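Local coordinates for protein Alpha/beta hydrolase (Streptomyces albidoflavus, PDB 6KSU) that probably cyclises non-ribosomal peptides by macrolactamization, as a stand-alone cyclase related to penicillin-binding proteins and beta-lactamases, at residues Ala26-Val31 with Ser58-Gly63; Ser50-Gly55 with Ala267-Leu272; Val138-Glu143 with Gly464-His469; Thr406-Ala409 with Leu413-Thr416. One frame throughout, in Å; residues are numbered along the deposited sequence.

Contact 1. Residues Ala26-Val31 with Ser58-Gly63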
loop_
_atom_site.group_PDB
_atom_site.type_symbol
_atom_site.label_atom_id
_atom_site.label_comp_id
_atom_site.label_asym_id
_atom_site.label_seq_id
_atom_site.Cartn_x
_atom_site.Cartn_y
_atom_site.Cartn_z
ATOM N N ALA A 26 -23.920 16.366 -14.822
ATOM C CA ALA A 26 -22.927 16.528 -15.875
ATOM C C ALA A 26 -21.574 15.945 -15.461
ATOM O O ALA A 26 -20.887 15.315 -16.274
ATOM C CB ALA A 26 -22.792 18.009 -16.241
ATOM N N GLU A 27 -21.178 16.136 -14.194
ATOM C CA GLU A 27 -19.860 15.676 -13.762
ATOM C C GLU A 27 -19.772 14.155 -13.762
ATOM O O GLU A 27 -18.793 13.585 -14.267
ATOM C CB GLU A 27 -19.532 16.224 -12.377
ATOM C CG GLU A 27 -19.424 17.720 -12.315
ATOM C CD GLU A 27 -19.031 18.201 -10.938
ATOM O OE1 GLU A 27 -19.495 17.602 -9.937
ATOM O OE2 GLU A 27 -18.251 19.175 -10.854
ATOM N N ARG A 28 -20.783 13.478 -13.202
ATOM C CA ARG A 28 -20.769 12.019 -13.200
ATOM C C ARG A 28 -20.708 11.477 -14.619
ATOM O O ARG A 28 -20.056 10.460 -14.878
ATOM C CB ARG A 28 -22.000 11.465 -12.478
ATOM C CG ARG A 28 -22.141 11.840 -11.002
ATOM C CD ARG A 28 -23.625 11.942 -10.610
ATOM N NE ARG A 28 -23.824 12.624 -9.331
ATOM C CZ ARG A 28 -24.878 13.386 -9.044
ATOM N NH1 ARG A 28 -25.839 13.569 -9.942
ATOM N NH2 ARG A 28 -24.970 13.968 -7.854
ATOM N N ASP A 29 -21.393 12.139 -15.553
ATOM C CA ASP A 29 -21.321 11.731 -16.953
ATOM C C ASP A 29 -19.919 11.901 -17.491
ATOM O O ASP A 29 -19.387 11.009 -18.160
ATOM C CB ASP A 29 -22.307 12.540 -17.787
ATOM C CG ASP A 29 -23.737 12.156 -17.500
ATOM O OD1 ASP A 29 -23.940 11.026 -16.995
ATOM O OD2 ASP A 29 -24.641 12.991 -17.739
ATOM N N ALA A 30 -19.292 13.043 -17.192
ATOM C CA ALA A 30 -17.926 13.265 -17.640
ATOM C C ALA A 30 -16.967 12.253 -17.038
ATOM O O ALA A 30 -16.009 11.845 -17.696
ATOM C CB ALA A 30 -17.486 14.685 -17.303
ATOM N N VAL A 31 -17.198 11.825 -15.800
ATOM C CA VAL A 31 -16.264 10.881 -15.194
ATOM C C VAL A 31 -16.371 9.527 -15.885
ATOM O O VAL A 31 -15.371 8.966 -16.354
ATOM C CB VAL A 31 -16.499 10.777 -13.675
ATOM C CG1 VAL A 31 -15.872 9.499 -13.115
ATOM C CG2 VAL A 31 -15.924 11.974 -12.970
ATOM N N SER A 58 -21.389 6.844 -7.522
ATOM C CA SER A 58 -21.319 6.515 -8.943
ATOM C C SER A 58 -20.507 5.239 -9.081
ATOM O O SER A 58 -19.429 5.134 -8.487
ATOM C CB SER A 58 -20.645 7.625 -9.761
ATOM O OG SER A 58 -21.454 8.782 -9.850
ATOM N N GLU A 59 -21.003 4.285 -9.872
ATOM C CA GLU A 59 -20.332 2.999 -10.058
ATOM C C GLU A 59 -20.109 2.762 -11.541
ATOM O O GLU A 59 -21.069 2.580 -12.297
ATOM C CB GLU A 59 -21.134 1.836 -9.468
ATOM C CG GLU A 59 -21.578 1.994 -8.032
ATOM C CD GLU A 59 -22.183 0.704 -7.492
ATOM O OE1 GLU A 59 -21.417 -0.092 -6.901
ATOM O OE2 GLU A 59 -23.412 0.461 -7.694
ATOM N N TYR A 60 -18.848 2.739 -11.949
ATOM C CA TYR A 60 -18.492 2.478 -13.328
ATOM C C TYR A 60 -17.755 1.152 -13.371
ATOM O O TYR A 60 -17.012 0.821 -12.442
ATOM C CB TYR A 60 -17.633 3.604 -13.875
ATOM C CG TYR A 60 -18.169 5.004 -13.578
ATOM C CD1 TYR A 60 -19.138 5.601 -14.388
ATOM C CD2 TYR A 60 -17.694 5.735 -12.497
ATOM C CE1 TYR A 60 -19.622 6.885 -14.118
ATOM C CE2 TYR A 60 -18.171 7.018 -12.225
ATOM C CZ TYR A 60 -19.130 7.592 -13.045
ATOM O OH TYR A 60 -19.591 8.869 -12.762
ATOM N N ALA A 61 -17.988 0.378 -14.428
ATOM C CA ALA A 61 -17.373 -0.935 -14.567
ATOM C C ALA A 61 -17.402 -1.312 -16.031
ATOM O O ALA A 61 -18.423 -1.119 -16.693
ATOM C CB ALA A 61 -18.100 -2.009 -13.760
ATOM N N THR A 62 -16.297 -1.878 -16.522
ATOM C CA THR A 62 -16.199 -2.178 -17.940
ATOM C C THR A 62 -15.232 -3.332 -18.145
ATOM O O THR A 62 -14.429 -3.669 -17.265
ATOM C CB THR A 62 -15.762 -0.935 -18.715
ATOM O OG1 THR A 62 -15.982 -1.119 -20.115
ATOM C CG2 THR A 62 -14.270 -0.606 -18.436
ATOM N N GLY A 63 -15.336 -3.953 -19.322
ATOM C CA GLY A 63 -14.328 -4.902 -19.744
ATOM C C GLY A 63 -14.536 -6.297 -19.196
ATOM O O GLY A 63 -15.632 -6.690 -18.807
#

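Contact 2. Residues Ser50-Gly55 with Ala267-Leu272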
loop_
_atom_site.group_PDB
_atom_site.type_symbol
_atom_site.label_atom_id
_atom_site.label_comp_id
_atom_site.label_asym_id
_atom_site.label_seq_id
_atom_site.Cartn_x
_atom_site.Cartn_y
_atom_site.Cartn_z
ATOM N N SER A 50 -15.324 3.609 -8.691
ATOM C CA SER A 50 -16.469 4.010 -7.888
ATOM C C SER A 50 -16.123 5.322 -7.220
ATOM O O SER A 50 -15.035 5.454 -6.669
ATOM C CB SER A 50 -16.815 2.941 -6.854
ATOM O OG SER A 50 -17.176 1.728 -7.500
ATOM N N VAL A 51 -17.032 6.288 -7.293
ATOM C CA VAL A 51 -16.838 7.616 -6.724
ATOM C C VAL A 51 -18.018 7.933 -5.825
ATOM O O VAL A 51 -19.166 7.925 -6.285
ATOM C CB VAL A 51 -16.721 8.692 -7.809
ATOM C CG1 VAL A 51 -16.378 10.039 -7.189
ATOM C CG2 VAL A 51 -15.719 8.265 -8.866
ATOM N N TYR A 52 -17.743 8.219 -4.551
ATOM C CA TYR A 52 -18.746 8.773 -3.659
ATOM C C TYR A 52 -18.492 10.270 -3.560
ATOM O O TYR A 52 -17.378 10.696 -3.240
ATOM C CB TYR A 52 -18.716 8.101 -2.288
ATOM C CG TYR A 52 -19.712 8.671 -1.302
ATOM C CD1 TYR A 52 -21.056 8.262 -1.289
ATOM C CD2 TYR A 52 -19.314 9.636 -0.391
ATOM C CE1 TYR A 52 -21.961 8.809 -0.354
ATOM C CE2 TYR A 52 -20.181 10.173 0.507
ATOM C CZ TYR A 52 -21.506 9.766 0.532
ATOM O OH TYR A 52 -22.323 10.349 1.469
ATOM N N ARG A 53 -19.514 11.063 -3.871
ATOM C CA ARG A 53 -19.363 12.509 -3.926
ATOM C C ARG A 53 -20.742 13.155 -3.874
ATOM O O ARG A 53 -21.673 12.713 -4.557
ATOM C CB ARG A 53 -18.609 12.929 -5.192
ATOM C CG ARG A 53 -18.923 14.354 -5.632
ATOM C CD ARG A 53 -17.780 15.000 -6.389
ATOM N NE ARG A 53 -17.652 14.500 -7.747
ATOM C CZ ARG A 53 -17.156 15.220 -8.745
ATOM N NH1 ARG A 53 -16.754 16.468 -8.522
ATOM N NH2 ARG A 53 -17.054 14.694 -9.958
ATOM N N ASP A 54 -20.869 14.184 -3.041
ATOM C CA ASP A 54 -22.126 14.910 -2.857
ATOM C C ASP A 54 -23.223 14.001 -2.315
ATOM O O ASP A 54 -24.393 14.116 -2.690
ATOM C CB ASP A 54 -22.559 15.586 -4.154
ATOM C CG ASP A 54 -21.685 16.772 -4.496
ATOM O OD1 ASP A 54 -21.268 16.893 -5.665
ATOM O OD2 ASP A 54 -21.416 17.577 -3.576
ATOM N N GLY A 55 -22.839 13.105 -1.404
ATOM C CA GLY A 55 -23.761 12.197 -0.758
ATOM C C GLY A 55 -24.214 11.011 -1.584
ATOM O O GLY A 55 -25.009 10.207 -1.094
ATOM N N ALA A 267 -15.906 1.119 2.708
ATOM C CA ALA A 267 -15.037 1.134 3.885
ATOM C C ALA A 267 -14.491 2.529 4.180
ATOM O O ALA A 267 -14.133 2.824 5.321
ATOM C CB ALA A 267 -13.885 0.143 3.704
ATOM N N ALA A 268 -14.419 3.394 3.175
ATOM C CA ALA A 268 -14.017 4.779 3.378
ATOM C C ALA A 268 -15.135 5.645 3.947
ATOM O O ALA A 268 -14.849 6.735 4.461
ATOM C CB ALA A 268 -13.528 5.379 2.052
ATOM N N ARG A 269 -16.397 5.184 3.879
ATOM C CA ARG A 269 -17.513 6.030 4.295
ATOM C C ARG A 269 -17.367 6.572 5.712
ATOM O O ARG A 269 -17.571 7.781 5.894
ATOM C CB ARG A 269 -18.839 5.274 4.107
ATOM C CG ARG A 269 -19.157 4.946 2.634
ATOM C CD ARG A 269 -19.641 6.165 1.873
ATOM N NE ARG A 269 -20.636 6.927 2.625
ATOM C CZ ARG A 269 -21.945 6.711 2.564
ATOM N NH1 ARG A 269 -22.419 5.756 1.772
ATOM N NH2 ARG A 269 -22.777 7.460 3.285
ATOM N N PRO A 270 -17.024 5.779 6.742
ATOM C CA PRO A 270 -16.859 6.366 8.090
ATOM C C PRO A 270 -15.757 7.413 8.197
ATOM O O PRO A 270 -15.668 8.073 9.241
ATOM C CB PRO A 270 -16.542 5.152 8.987
ATOM C CG PRO A 270 -16.991 3.976 8.216
ATOM C CD PRO A 270 -16.817 4.319 6.769
ATOM N N HIS A 271 -14.907 7.577 7.186
ATOM C CA HIS A 271 -13.822 8.540 7.273
ATOM C C HIS A 271 -14.227 9.935 6.851
ATOM O O HIS A 271 -13.449 10.864 7.029
ATOM C CB HIS A 271 -12.625 8.092 6.425
ATOM C CG HIS A 271 -12.001 6.829 6.918
ATOM N ND1 HIS A 271 -10.859 6.813 7.685
ATOM C CD2 HIS A 271 -12.379 5.539 6.777
ATOM C CE1 HIS A 271 -10.565 5.567 8.007
ATOM N NE2 HIS A 271 -11.470 4.772 7.462
ATOM N N LEU A 272 -15.420 10.119 6.324
ATOM C CA LEU A 272 -15.736 11.392 5.707
ATOM C C LEU A 272 -16.501 12.285 6.662
ATOM O O LEU A 272 -17.077 11.830 7.658
ATOM C CB LEU A 272 -16.532 11.182 4.424
ATOM C CG LEU A 272 -16.041 10.034 3.550
ATOM C CD1 LEU A 272 -17.068 9.770 2.418
ATOM C CD2 LEU A 272 -14.708 10.397 2.960
#

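Contact 3. Residues Val138-Glu143 with Gly464-His469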
loop_
_atom_site.group_PDB
_atom_site.type_symbol
_atom_site.label_atom_id
_atom_site.label_comp_id
_atom_site.label_asym_id
_atom_site.label_seq_id
_atom_site.Cartn_x
_atom_site.Cartn_y
_atom_site.Cartn_z
ATOM N N VAL A 138 10.585 -3.154 11.295
ATOM C CA VAL A 138 10.479 -4.485 10.709
ATOM C C VAL A 138 10.915 -4.430 9.247
ATOM O O VAL A 138 10.596 -3.482 8.517
ATOM C CB VAL A 138 9.038 -5.018 10.851
ATOM C CG1 VAL A 138 9.026 -6.528 10.737
ATOM C CG2 VAL A 138 8.416 -4.571 12.189
ATOM N N VAL A 139 11.651 -5.452 8.815
ATOM C CA VAL A 139 12.011 -5.597 7.409
ATOM C C VAL A 139 10.743 -5.776 6.563
ATOM O O VAL A 139 9.658 -6.051 7.087
ATOM C CB VAL A 139 12.981 -6.775 7.200
ATOM C CG1 VAL A 139 14.308 -6.517 7.913
ATOM C CG2 VAL A 139 12.360 -8.056 7.708
ATOM N N ASP A 140 10.880 -5.646 5.250
ATOM C CA ASP A 140 9.708 -5.679 4.382
ATOM C C ASP A 140 9.191 -7.106 4.181
ATOM O O ASP A 140 8.013 -7.379 4.432
ATOM C CB ASP A 140 10.031 -4.994 3.052
ATOM C CG ASP A 140 8.841 -4.989 2.080
ATOM O OD1 ASP A 140 7.681 -5.185 2.521
ATOM O OD2 ASP A 140 9.072 -4.786 0.868
ATOM N N SER A 141 10.059 -8.039 3.794
ATOM C CA SER A 141 9.654 -9.397 3.450
ATOM C C SER A 141 10.490 -10.417 4.203
ATOM O O SER A 141 11.716 -10.292 4.278
ATOM C CB SER A 141 9.806 -9.648 1.949
ATOM O OG SER A 141 9.258 -8.566 1.222
ATOM N N ILE A 142 9.814 -11.443 4.726
ATOM C CA ILE A 142 10.428 -12.565 5.433
ATOM C C ILE A 142 9.830 -13.859 4.889
ATOM O O ILE A 142 8.603 -14.008 4.862
ATOM C CB ILE A 142 10.194 -12.474 6.955
ATOM C CG1 ILE A 142 11.120 -11.447 7.589
ATOM C CG2 ILE A 142 10.398 -13.819 7.619
ATOM C CD1 ILE A 142 10.876 -11.270 9.069
ATOM N N GLU A 143 10.690 -14.791 4.461
ATOM C CA GLU A 143 10.251 -16.122 4.047
ATOM C C GLU A 143 9.422 -16.785 5.136
ATOM O O GLU A 143 9.941 -17.115 6.206
ATOM C CB GLU A 143 11.449 -17.017 3.707
ATOM C CG GLU A 143 11.133 -18.377 3.026
ATOM C CD GLU A 143 10.563 -19.472 3.963
ATOM O OE1 GLU A 143 11.346 -20.228 4.597
ATOM O OE2 GLU A 143 9.321 -19.620 4.012
ATOM N N GLY A 464 11.792 4.780 -2.335
ATOM C CA GLY A 464 10.543 4.034 -2.503
ATOM C C GLY A 464 9.864 3.698 -1.180
ATOM O O GLY A 464 9.195 2.671 -1.059
ATOM N N GLY A 465 10.059 4.541 -0.165
ATOM C CA GLY A 465 9.502 4.322 1.158
ATOM C C GLY A 465 10.080 3.160 1.940
ATOM O O GLY A 465 9.588 2.879 3.031
ATOM N N ARG A 466 11.102 2.467 1.436
ATOM C CA ARG A 466 11.791 1.468 2.241
ATOM C C ARG A 466 13.090 2.047 2.794
ATOM O O ARG A 466 13.708 2.909 2.171
ATOM C CB ARG A 466 12.109 0.209 1.426
ATOM C CG ARG A 466 10.994 -0.833 1.469
ATOM C CD ARG A 466 9.901 -0.493 0.457
ATOM N NE ARG A 466 9.031 -1.628 0.166
ATOM C CZ ARG A 466 7.901 -1.532 -0.532
ATOM N NH1 ARG A 466 7.536 -0.342 -1.004
ATOM N NH2 ARG A 466 7.137 -2.614 -0.747
ATOM N N ALA A 467 13.481 1.578 3.986
ATOM C CA ALA A 467 14.789 1.844 4.564
ATOM C C ALA A 467 15.684 0.633 4.336
ATOM O O ALA A 467 15.221 -0.502 4.221
ATOM C CB ALA A 467 14.712 2.141 6.076
ATOM N N MET A 468 16.977 0.890 4.251
ATOM C CA MET A 468 17.970 -0.172 4.180
ATOM C C MET A 468 19.038 0.131 5.212
ATOM O O MET A 468 19.571 1.241 5.235
ATOM C CB MET A 468 18.560 -0.270 2.771
ATOM C CG MET A 468 17.473 -0.226 1.701
ATOM S SD MET A 468 17.797 -1.060 0.150
ATOM C CE MET A 468 18.611 -2.556 0.656
ATOM N N HIS A 469 19.359 -0.859 6.039
ATOM C CA HIS A 469 20.275 -0.673 7.153
ATOM C C HIS A 469 21.735 -0.829 6.723
ATOM O O HIS A 469 22.129 -1.880 6.216
ATOM C CB HIS A 469 19.952 -1.688 8.252
ATOM C CG HIS A 469 20.648 -1.414 9.543
ATOM N ND1 HIS A 469 20.771 -2.361 10.538
ATOM C CD2 HIS A 469 21.256 -0.295 10.009
ATOM C CE1 HIS A 469 21.424 -1.835 11.562
ATOM N NE2 HIS A 469 21.731 -0.584 11.265
#

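Contact 4. Residues Thr406-Ala409 with Leu413-Thr416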
loop_
_atom_site.group_PDB
_atom_site.type_symbol
_atom_site.label_atom_id
_atom_site.label_comp_id
_atom_site.label_asym_id
_atom_site.label_seq_id
_atom_site.Cartn_x
_atom_site.Cartn_y
_atom_site.Cartn_z
ATOM N N THR A 406 29.815 1.965 -3.400
ATOM C CA THR A 406 31.212 1.704 -3.671
ATOM C C THR A 406 31.828 2.925 -4.324
ATOM O O THR A 406 31.181 3.960 -4.502
ATOM C CB THR A 406 31.379 0.476 -4.568
ATOM O OG1 THR A 406 30.954 0.801 -5.903
ATOM C CG2 THR A 406 30.567 -0.691 -4.029
ATOM N N HIS A 407 33.100 2.786 -4.676
ATOM C CA HIS A 407 33.782 3.772 -5.489
ATOM C C HIS A 407 34.745 3.053 -6.414
ATOM O O HIS A 407 35.094 1.892 -6.200
ATOM C CB HIS A 407 34.521 4.835 -4.658
ATOM C CG HIS A 407 35.549 4.291 -3.711
ATOM N ND1 HIS A 407 35.354 3.156 -2.954
ATOM C CD2 HIS A 407 36.766 4.769 -3.360
ATOM C CE1 HIS A 407 36.415 2.946 -2.191
ATOM N NE2 HIS A 407 37.286 3.911 -2.420
ATOM N N ASP A 408 35.141 3.746 -7.465
ATOM C CA ASP A 408 36.128 3.216 -8.387
ATOM C C ASP A 408 37.487 3.852 -8.091
ATOM O O ASP A 408 37.642 4.641 -7.156
ATOM C CB ASP A 408 35.685 3.436 -9.836
ATOM C CG ASP A 408 35.537 4.897 -10.194
ATOM O OD1 ASP A 408 35.772 5.763 -9.330
ATOM O OD2 ASP A 408 35.167 5.186 -11.354
ATOM N N ALA A 409 38.480 3.508 -8.914
ATOM C CA ALA A 409 39.835 4.016 -8.704
ATOM C C ALA A 409 39.916 5.527 -8.882
ATOM O O ALA A 409 40.740 6.175 -8.237
ATOM C CB ALA A 409 40.803 3.308 -9.641
ATOM N N LEU A 413 31.569 7.744 -6.880
ATOM C CA LEU A 413 30.629 6.896 -6.145
ATOM C C LEU A 413 29.684 6.102 -7.054
ATOM O O LEU A 413 29.102 6.639 -8.006
ATOM C CB LEU A 413 29.797 7.742 -5.178
ATOM C CG LEU A 413 30.542 8.312 -3.975
ATOM C CD1 LEU A 413 29.553 8.924 -2.993
ATOM C CD2 LEU A 413 31.371 7.223 -3.321
ATOM N N PHE A 414 29.503 4.823 -6.723
ATOM C CA PHE A 414 28.571 3.956 -7.423
ATOM C C PHE A 414 27.644 3.248 -6.447
ATOM O O PHE A 414 27.935 3.098 -5.260
ATOM C CB PHE A 414 29.305 2.922 -8.287
ATOM C CG PHE A 414 30.033 3.537 -9.427
ATOM C CD1 PHE A 414 29.457 3.581 -10.693
ATOM C CD2 PHE A 414 31.271 4.133 -9.222
ATOM C CE1 PHE A 414 30.123 4.191 -11.769
ATOM C CE2 PHE A 414 31.948 4.740 -10.275
ATOM C CZ PHE A 414 31.374 4.763 -11.561
ATOM N N LEU A 415 26.496 2.839 -6.970
ATOM C CA LEU A 415 25.559 1.979 -6.269
ATOM C C LEU A 415 25.499 0.654 -7.018
ATOM O O LEU A 415 25.203 0.633 -8.213
ATOM C CB LEU A 415 24.189 2.646 -6.202
ATOM C CG LEU A 415 23.219 2.233 -5.106
ATOM C CD1 LEU A 415 23.631 2.883 -3.836
ATOM C CD2 LEU A 415 21.807 2.654 -5.491
ATOM N N THR A 416 25.801 -0.442 -6.332
ATOM C CA THR A 416 25.807 -1.747 -6.972
ATOM C C THR A 416 24.683 -2.604 -6.397
ATOM O O THR A 416 24.196 -2.386 -5.282
ATOM C CB THR A 416 27.155 -2.459 -6.810
ATOM O OG1 THR A 416 27.390 -2.712 -5.427
ATOM C CG2 THR A 416 28.309 -1.590 -7.345
#

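Contact 1. Residues Ala26-Val31 with Ser58-Gly63
R28 and V31 on the helix face S58 and Y60 on the strand, and the two backbones run almost in the same direction, the short axes 19° apart and 9.9 Å at closest approach. R28 and S58 come nearest in the backbone, with CA atoms 7.0 Å apart, and Y60 reaches across the wider gap further along. Its CB points toward the helix, and a large ring with a polar end suits a place where both distance and a backbone oxygen must be met. The hydroxyl OH donates a hydrogen bond of 2.7 Å to the carbonyl O of R28, arriving well off the C=O direction (angle 114° at the oxygen). V31 lies beside the same ring: with chi1 161°, CG1 is anti to the backbone N and its methyl sits 3.5 Å from Y60 CE2, the two side chains crossing at about a right angle. A branched apolar residue fits this buried spot, which L49 of strand 46-53 also covers. S58, small and polar, lets the aliphatic part of the arginine pass close by, CG of R28 lying 3.3 Å from S58 OG, while the guanidinium leads away from the strand. Chemically, then, one short hydrogen bond links the two segments, V31 CG1 and the side chain of R28 pack around the bonded end of the ring, and T62 OG1 bonded to E36 ties strand to helix again farther along.

Contact 2. Residues Ser50-Gly55 with Ala267-Leu272
Two bends, at chi2 (-76°) and chi3, fold the side chain of R269 back so that its guanidinium lies over Y52, whose ring is carried toward it by a chi1 of 178° that sets CG opposite the backbone N. The flat groups are nearly parallel, their planes 12° apart and their centres separated by 4.1 Å, which makes an off-centre cation-pi stack. Y52 CE1 sits over the middle of the guanidinium, 3.6 Å from R269 CZ, while NE lies above the ring toward its rim. Before the guanidinium is reached, CD of R269 makes a CH-pi contact over the face, 3.9 Å from the ring centroid. Arginine suits the place because both its last methylene, CD, and its flat cation can spread on an aromatic surface. NH2 of R269 comes within 3.4 Å of Y52 OH, but the angle is poor for a hydrogen bond; the hydroxyl is hydrogen-bonded instead to OD2 of D274. L272 completes the contact, placing CD1 3.6 Å from Y52 CD2, an apolar neighbour for a buried ring. Y52 belongs to strand 46-53 of the antiparallel sheet, between strands 56-63 and 344-350. Its side chain also faces helix 261-268 through V265, and L272, which follows the 3-10 segment 269-271, packs on I338 of strand 332-339 in the same sheet.

Contact 3. Residues Val138-Glu143 with Gly464-His469
A salt bridge between D140 and R466 joins the loop between helices 128-132 and 153-160 to the last strand of the C-terminal beta-barrel. OD2 of D140 takes a hydrogen bond from R466 NE at 3.2 Å, with 156° at the hydrogen, and a weak second one from NH2 at 3.3 Å. One oxygen therefore receives both N-H groups along one edge of the guanidinium. It lies in the guanidinium plane, yet the arginine meets it from above the carboxylate, the two planes being 69° apart. With CG anti to the backbone N (chi1 180°), the carboxylate of D140 is carried out toward R466. Aspartate suits the place because its two oxygens can take different partners: OD2 has the arginine, and OD1 accepts the backbone N-H of N176, at the start of helix 176-189. R466 also touches Y174, probably the tyrosine of a (S/Y)xN-like motif accompanying the SxxK serine and lysine, as in penicillin-binding proteins; R466, held by the salt bridge, therefore lies beside the presumed active site. Arginine fits because its long chain, bent at chi2, can cross from the strand to the loop and still turn NH1 back to the carbonyl O of G464, a weak bond of 3.4 Å.

Contact 4. Residues Thr406-Ala409 with Leu413-Thr416
T406 is paired with F414 through two backbone hydrogen bonds, T406 N to F414 O and F414 N to T406 O, each 2.9 Å long. Its carbonyl O also meets CA of L413 at 3.4 Å, a CA-H...O contact beside the regular bonds. The threonine's side chain shares a face of the sheet with F414 and T416. With chi1 72° its OG1 lies between the backbone N and C and rests 3.6 Å from F414 CB and 3.8 Å from T416 CG2; beta-branched residues such as these threonines sit readily in extended strands. H407 follows as a non-hydrogen-bonded antiparallel pair with L413, the two CA atoms 4.5 Å apart. Together they make the end of a beta hairpin, strands 401-407 and 413-417, which are neighbours in the eight-stranded antiparallel barrel. On the face that carries H407 and L413, the leucine is buried against L425 and L427 of the next strand, as a leucine should be, whereas the histidine's polar ring leads away and only CB approaches L413 CD2, at 4.2 Å. D408 begins the connection. Its OD2 lies at the edge of the F414 ring, 3.4 Å from CE2, where the slightly positive ring hydrogens suit an acid, and OD1 accepts the backbone N-H of D412 across the turn.

How the contacts relate
Contacts 1 and 2 lie together on one side of the chain's centre, about 15 Å between centres, and share the seven-stranded antiparallel sheet through adjacent strands 56-63 and 46-53. They also touch directly, by a probable S58 N to V51 O hydrogen bond and a weak, long E27–R53 ion pair, and their segments alternate along the chain. Contacts 3 and 4 lie on the other side and share the barrel, their centres about 23 Å apart; contact 4, a local hairpin, falls in sequence between the two distant halves of contact 3. The centres of contacts 1 and 4 are about 51 Å apart. Contact 3 joins the two parts of the protein, since loop 138-143 lies in the beta-lactamase-like part and strand 466-470 in the barrel.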